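Local coordinates for protein nucleoporin 53 (Pichia guilliermondii, PDB 3P3D) that is probably a structural constituent of the nuclear pore complex, represented here by its RNA recognition motif domain, and may also bind nucleic acid and phospholipid, at residues G31-D36 / T65-D70. Residues are numbered along the deposited sequence; the frame is centred on the assembly and turned at random.
Sequences GTILED and TKITYD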
loop_
_atom_site.group_PDB
_atom_site.type_symbol
_atom_site.label_atom_id
_atom_site.label_comp_id
_atom_site.label_asym_id
_atom_site.label_seq_id
_atom_site.Cartn_x
_atom_site.Cartn_y
_atom_site.Cartn_z
ATOM N N GLY A 31 5.624 -8.821 1.911
ATOM C CA GLY A 31 6.666 -8.968 0.899
ATOM C C GLY A 31 7.546 -7.741 0.869
ATOM O O GLY A 31 7.222 -6.718 1.461
ATOM N N THR A 32 8.669 -7.873 0.184
ATOM C CA THR A 32 9.542 -6.751 -0.088
ATOM C C THR A 32 8.816 -5.724 -0.923
ATOM O O THR A 32 8.205 -6.066 -1.922
ATOM C CB THR A 32 10.781 -7.234 -0.843
ATOM O OG1 THR A 32 11.555 -8.035 0.058
ATOM C CG2 THR A 32 11.650 -6.021 -1.362
ATOM N N ILE A 33 8.871 -4.462 -0.507
ATOM C CA ILE A 33 8.217 -3.403 -1.254
ATOM C C ILE A 33 9.222 -2.700 -2.197
ATOM O O ILE A 33 10.361 -2.440 -1.811
ATOM C CB ILE A 33 7.508 -2.423 -0.285
ATOM C CG1 ILE A 33 6.331 -3.155 0.398
ATOM C CG2 ILE A 33 7.017 -1.184 -1.041
ATOM C CD1 ILE A 33 5.645 -2.381 1.497
ATOM N N LEU A 34 8.801 -2.408 -3.422
ATOM C CA LEU A 34 9.726 -1.863 -4.453
ATOM C C LEU A 34 9.860 -0.346 -4.392
ATOM O O LEU A 34 10.947 0.183 -4.582
ATOM C CB LEU A 34 9.305 -2.244 -5.876
ATOM C CG LEU A 34 9.476 -3.694 -6.326
ATOM C CD1 LEU A 34 9.331 -3.714 -7.834
ATOM C CD2 LEU A 34 10.814 -4.310 -5.923
ATOM N N GLU A 35 8.760 0.350 -4.133
ATOM C CA GLU A 35 8.830 1.766 -3.873
ATOM C C GLU A 35 9.877 2.028 -2.792
ATOM O O GLU A 35 10.061 1.199 -1.884
ATOM C CB GLU A 35 7.470 2.303 -3.419
ATOM C CG GLU A 35 6.421 2.438 -4.504
ATOM C CD GLU A 35 5.680 1.144 -4.837
ATOM O OE1 GLU A 35 5.919 0.110 -4.166
ATOM O OE2 GLU A 35 4.867 1.155 -5.796
ATOM N N ASP A 36 10.548 3.179 -2.897
ATOM C CA ASP A 36 11.536 3.657 -1.911
ATOM C C ASP A 36 10.897 4.566 -0.852
ATOM O O ASP A 36 11.264 5.750 -0.744
ATOM C CB ASP A 36 12.680 4.419 -2.614
ATOM C CG ASP A 36 13.790 4.899 -1.632
ATOM O OD1 ASP A 36 13.993 4.281 -0.542
ATOM O OD2 ASP A 36 14.470 5.909 -1.959
ATOM N N THR A 65 -2.209 4.810 -1.024
ATOM C CA THR A 65 -0.904 4.612 -1.632
ATOM C C THR A 65 -0.938 3.413 -2.520
ATOM O O THR A 65 -1.620 2.442 -2.243
ATOM C CB THR A 65 0.229 4.309 -0.617
ATOM O OG1 THR A 65 0.115 5.147 0.536
ATOM C CG2 THR A 65 1.577 4.525 -1.280
ATOM N N LYS A 66 -0.149 3.460 -3.569
ATOM C CA LYS A 66 0.133 2.271 -4.321
ATOM C C LYS A 66 1.317 1.649 -3.650
ATOM O O LYS A 66 2.177 2.364 -3.128
ATOM C CB LYS A 66 0.422 2.637 -5.761
ATOM C CG LYS A 66 0.815 1.516 -6.689
ATOM C CD LYS A 66 1.124 2.162 -8.056
ATOM C CE LYS A 66 2.078 1.372 -8.899
ATOM N NZ LYS A 66 1.350 0.188 -9.421
ATOM N N ILE A 67 1.327 0.316 -3.614
ATOM C CA ILE A 67 2.453 -0.458 -3.081
ATOM C C ILE A 67 2.727 -1.571 -4.073
ATOM O O ILE A 67 1.815 -2.228 -4.507
ATOM C CB ILE A 67 2.093 -1.122 -1.728
ATOM C CG1 ILE A 67 1.692 -0.081 -0.681
ATOM C CG2 ILE A 67 3.217 -1.997 -1.241
ATOM C CD1 ILE A 67 1.394 -0.725 0.681
ATOM N N THR A 68 3.983 -1.803 -4.403
ATOM C CA THR A 68 4.324 -2.763 -5.419
ATOM C C THR A 68 5.292 -3.752 -4.807
ATOM O O THR A 68 6.322 -3.353 -4.254
ATOM C CB THR A 68 4.944 -2.046 -6.650
ATOM O OG1 THR A 68 4.103 -0.941 -6.997
ATOM C CG2 THR A 68 5.066 -2.991 -7.887
ATOM N N TYR A 69 4.948 -5.039 -4.912
ATOM C CA TYR A 69 5.778 -6.138 -4.446
ATOM C C TYR A 69 6.632 -6.791 -5.587
ATOM O O TYR A 69 6.495 -6.399 -6.727
ATOM C CB TYR A 69 4.853 -7.187 -3.815
ATOM C CG TYR A 69 4.120 -6.698 -2.589
ATOM C CD1 TYR A 69 4.759 -6.627 -1.351
ATOM C CD2 TYR A 69 2.779 -6.307 -2.659
ATOM C CE1 TYR A 69 4.082 -6.185 -0.217
ATOM C CE2 TYR A 69 2.099 -5.884 -1.528
ATOM C CZ TYR A 69 2.761 -5.819 -0.314
ATOM O OH TYR A 69 2.092 -5.347 0.791
ATOM N N ASP A 70 7.501 -7.764 -5.249
ATOM C CA ASP A 70 8.341 -8.552 -6.214
ATOM C C ASP A 70 7.613 -9.689 -6.912
ATOM O O ASP A 70 8.186 -10.295 -7.853
ATOM C CB ASP A 70 9.440 -9.363 -5.509
ATOM C CG ASP A 70 10.390 -8.538 -4.745
ATOM O OD1 ASP A 70 11.220 -9.140 -3.997
ATOM O OD2 ASP A 70 10.310 -7.297 -4.895
#
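Gly31 meets the Tyr69 ring at its edge, its O in the ring plane and 3.6 Å from CE1. Thr32 O takes a CA-H...O contact from Tyr69 CA, while Thr32 CB and CG2 lie near the Asp70 carboxylate. Ile33 lies beside Tyr69, pointing the same way, with CG1 3.8 Å from Tyr69 CE1; its CG1 and CD1 also pack on Ile67 CG2, a methyl that itself sits over the rim of one face of the ring. Leu34 N donates to Thr68 O (2.8 Å, N-H...O 161°), and its CD2 reaches Asp70 OD2. Glu35, its chain bent at chi2 (82°), crosses the Thr68 side chain at about a right angle and sets its carboxylate against Thr68 N and OG1. Both oxygens are met on their syn sides: OE1 accepts from Thr68 N at 2.7 Å, OE2 from Thr68 OG1 at 2.5 Å. An alanine in place of Glu35 would take away both acceptors and would probably leave the Thr68 N-H and hydroxyl without their mates, the strand end tied less firmly to the loop. Segment 31-36, in the loop after helix 20-27, runs past the C-terminal end of strand 64-68, which pairs with strand 9-13 in the antiparallel sheet of the RNA recognition motif; the Tyr69 OH bonds to Phe27 O at the end of helix 20-27, and its side chain lies against Ser74 and Ala78 of helix 72-79.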